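Local coordinates for putative two-component sensor histidine kinase protein (Sinorhizobium meliloti, PDB 3HCY) that probably acts as a sensor histidine kinase that phosphorylates itself on histidine from ATP, the crystallised piece being its GAF domain, at the interface of chains A and B. Coordinates in Å, arbitrary orientation; residue numbers count along the deposited sequence, not the author numbering. Chains: chain A/B, Putative two-component sensor histidine kinase protein.

The interface of chains A and B. Residues chain A 128, 131-133, 135-136; chain B 10-11, 13-14, 18, 129, 132-133.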
# COMPACT_ATOMS: atom_id res chain seq x y z
N THR A 128 5.75 -3.11 2.87
CA THR A 128 4.61 -3.38 2.00
C THR A 128 4.07 -2.07 1.48
O THR A 128 3.88 -1.93 0.27
CB THR A 128 3.53 -4.20 2.72
OG1 THR A 128 4.17 -5.34 3.31
CG2 THR A 128 2.45 -4.66 1.73
N ARG A 131 6.35 -0.48 -1.08
CA ARG A 131 6.18 -1.00 -2.46
C ARG A 131 4.99 -0.33 -3.10
O ARG A 131 5.04 0.05 -4.28
CB ARG A 131 5.80 -2.46 -2.53
CG ARG A 131 6.66 -3.44 -1.82
CD ARG A 131 6.01 -4.92 -1.93
NE ARG A 131 6.88 -5.94 -1.32
CZ ARG A 131 7.85 -6.58 -1.95
NH1 ARG A 131 8.09 -6.38 -3.24
NH2 ARG A 131 8.58 -7.46 -1.30
N GLN A 132 3.91 -0.24 -2.34
CA GLN A 132 2.70 0.22 -2.94
C GLN A 132 2.78 1.70 -3.37
O GLN A 132 2.16 2.12 -4.40
CB GLN A 132 1.51 -0.01 -2.05
CG GLN A 132 0.22 0.14 -2.84
CD GLN A 132 -0.97 -0.49 -2.16
OE1 GLN A 132 -0.82 -1.37 -1.30
NE2 GLN A 132 -2.18 -0.06 -2.55
N LEU A 133 3.55 2.50 -2.60
CA LEU A 133 3.81 3.89 -3.03
C LEU A 133 4.63 3.85 -4.34
O LEU A 133 4.32 4.55 -5.32
CB LEU A 133 4.57 4.65 -1.95
CG LEU A 133 4.99 6.09 -2.27
CD1 LEU A 133 3.77 6.98 -2.49
CD2 LEU A 133 5.91 6.72 -1.17
N PHE A 135 4.79 1.65 -6.66
CA PHE A 135 3.96 1.27 -7.77
C PHE A 135 2.92 2.30 -8.13
O PHE A 135 2.64 2.52 -9.31
CB PHE A 135 3.31 -0.02 -7.47
CG PHE A 135 4.26 -1.18 -7.48
CD1 PHE A 135 5.09 -1.40 -8.55
CD2 PHE A 135 4.28 -2.09 -6.44
CE1 PHE A 135 5.96 -2.47 -8.57
CE2 PHE A 135 5.14 -3.18 -6.50
CZ PHE A 135 5.98 -3.36 -7.58
N SER A 136 2.36 2.95 -7.14
CA SER A 136 1.39 3.97 -7.40
C SER A 136 2.02 5.12 -8.14
O SER A 136 1.44 5.65 -9.13
CB SER A 136 0.74 4.43 -6.10
OG SER A 136 -0.04 3.38 -5.49
N ALA B 10 -1.46 -0.66 -9.47
CA ALA B 10 -0.40 -0.51 -8.49
C ALA B 10 -0.60 -1.54 -7.40
O ALA B 10 0.31 -2.21 -7.04
CB ALA B 10 -0.37 0.94 -7.89
N THR B 11 -1.82 -1.66 -6.91
CA THR B 11 -2.10 -2.51 -5.77
C THR B 11 -1.89 -3.92 -6.19
O THR B 11 -1.33 -4.73 -5.44
CB THR B 11 -3.57 -2.37 -5.32
OG1 THR B 11 -3.86 -1.02 -4.89
CG2 THR B 11 -3.90 -3.37 -4.23
N ASP B 13 0.24 -4.87 -8.45
CA ASP B 13 1.70 -4.97 -8.38
C ASP B 13 2.13 -5.28 -6.93
O ASP B 13 2.86 -6.24 -6.67
CB ASP B 13 2.39 -3.69 -8.89
CG ASP B 13 2.08 -3.39 -10.38
OD1 ASP B 13 1.94 -4.32 -11.22
OD2 ASP B 13 1.97 -2.21 -10.76
N ALA B 14 1.66 -4.48 -5.98
CA ALA B 14 2.07 -4.62 -4.60
C ALA B 14 1.65 -6.00 -4.04
O ALA B 14 2.45 -6.70 -3.39
CB ALA B 14 1.50 -3.47 -3.78
N ALA B 18 4.55 -8.24 -2.53
CA ALA B 18 4.29 -8.42 -1.12
C ALA B 18 3.93 -9.85 -0.73
O ALA B 18 4.40 -10.33 0.29
CB ALA B 18 3.18 -7.47 -0.67
N ILE B 129 -2.12 -3.88 2.76
CA ILE B 129 -2.51 -3.52 1.38
C ILE B 129 -3.96 -3.02 1.30
O ILE B 129 -4.20 -1.99 0.67
CB ILE B 129 -2.26 -4.65 0.37
CG1 ILE B 129 -0.76 -5.00 0.33
CG2 ILE B 129 -2.77 -4.25 -0.99
CD1 ILE B 129 -0.37 -6.07 -0.59
N GLN B 132 -4.62 0.46 2.60
CA GLN B 132 -4.19 1.54 1.76
C GLN B 132 -5.14 1.77 0.59
O GLN B 132 -5.32 2.91 0.15
CB GLN B 132 -2.81 1.22 1.22
CG GLN B 132 -2.14 2.39 0.54
CD GLN B 132 -0.71 2.57 1.03
OE1 GLN B 132 0.28 2.06 0.44
NE2 GLN B 132 -0.58 3.31 2.14
N LEU B 133 -5.69 0.68 0.04
CA LEU B 133 -6.56 0.76 -1.13
C LEU B 133 -7.79 1.49 -0.67
O LEU B 133 -8.22 2.48 -1.30
CB LEU B 133 -6.97 -0.63 -1.58
CG LEU B 133 -7.94 -0.72 -2.75
CD1 LEU B 133 -7.25 -0.12 -3.94
CD2 LEU B 133 -8.37 -2.13 -2.99
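A two-fold symmetric, helix-to-helix interface, formed by the terminal helices of two GAF domains, holds the two copies of the deposited assembly together, although the structure alone does not show that this dimer forms in the full-length protein. The C-terminal helix of chain A, 120-146, lies against the groove between the N-terminal helix 4-19 and the C-terminal helix 120-144 of chain B, and the symmetry repeats each contact with the chains exchanged. A:Gln132 gives up more surface than any other residue in this patch. Its CG stands anti to the backbone N (chi1 -165°) and the chain runs on extended, so that the amide passes between the two helices of the partner. The amide nitrogen A:Gln132 NE2 makes a hydrogen bond of 3.0 Å to the hydroxyl OG1 of B:Thr11, whose side chain lies alongside and points the same way. On the other branch, A:Gln132 OE1 packs 3.5 Å from the methyl CG2 of B:Ile129, while the aliphatic stem rests on the methyl of B:Ala14. B:Gln132, bent at chi2, comes tip to tip with A:Gln132; the amide planes stand 79° apart, and B:Gln132 OE1 lies 3.5 Å from A:Gln132 CB, a packing contact.

One helical turn along, the ring of A:Phe135 lies face-on to helix 4-19: B:Asp13 CB sits over its centre, 3.4 Å from the ring centroid, in a CH-pi contact, with the carboxylate turned 52° from the ring plane. B:Ala10 places its methyl carbon CB 3.5 Å from A:Ser136 CA; the hydroxyl OG of that serine is held on its own helix by a 2.8 Å hydrogen bond to the carbonyl O of A:Gln132, approaching from above the carbonyl plane. Toward the other end, A:Thr128 directs CG2 across B:Ile129, 3.5 Å from CG1, and A:Arg131, extended from CG to NE and turned at its last torsion, sets one guanidinium face, toward the rim, against the backbone N of B:Ala18.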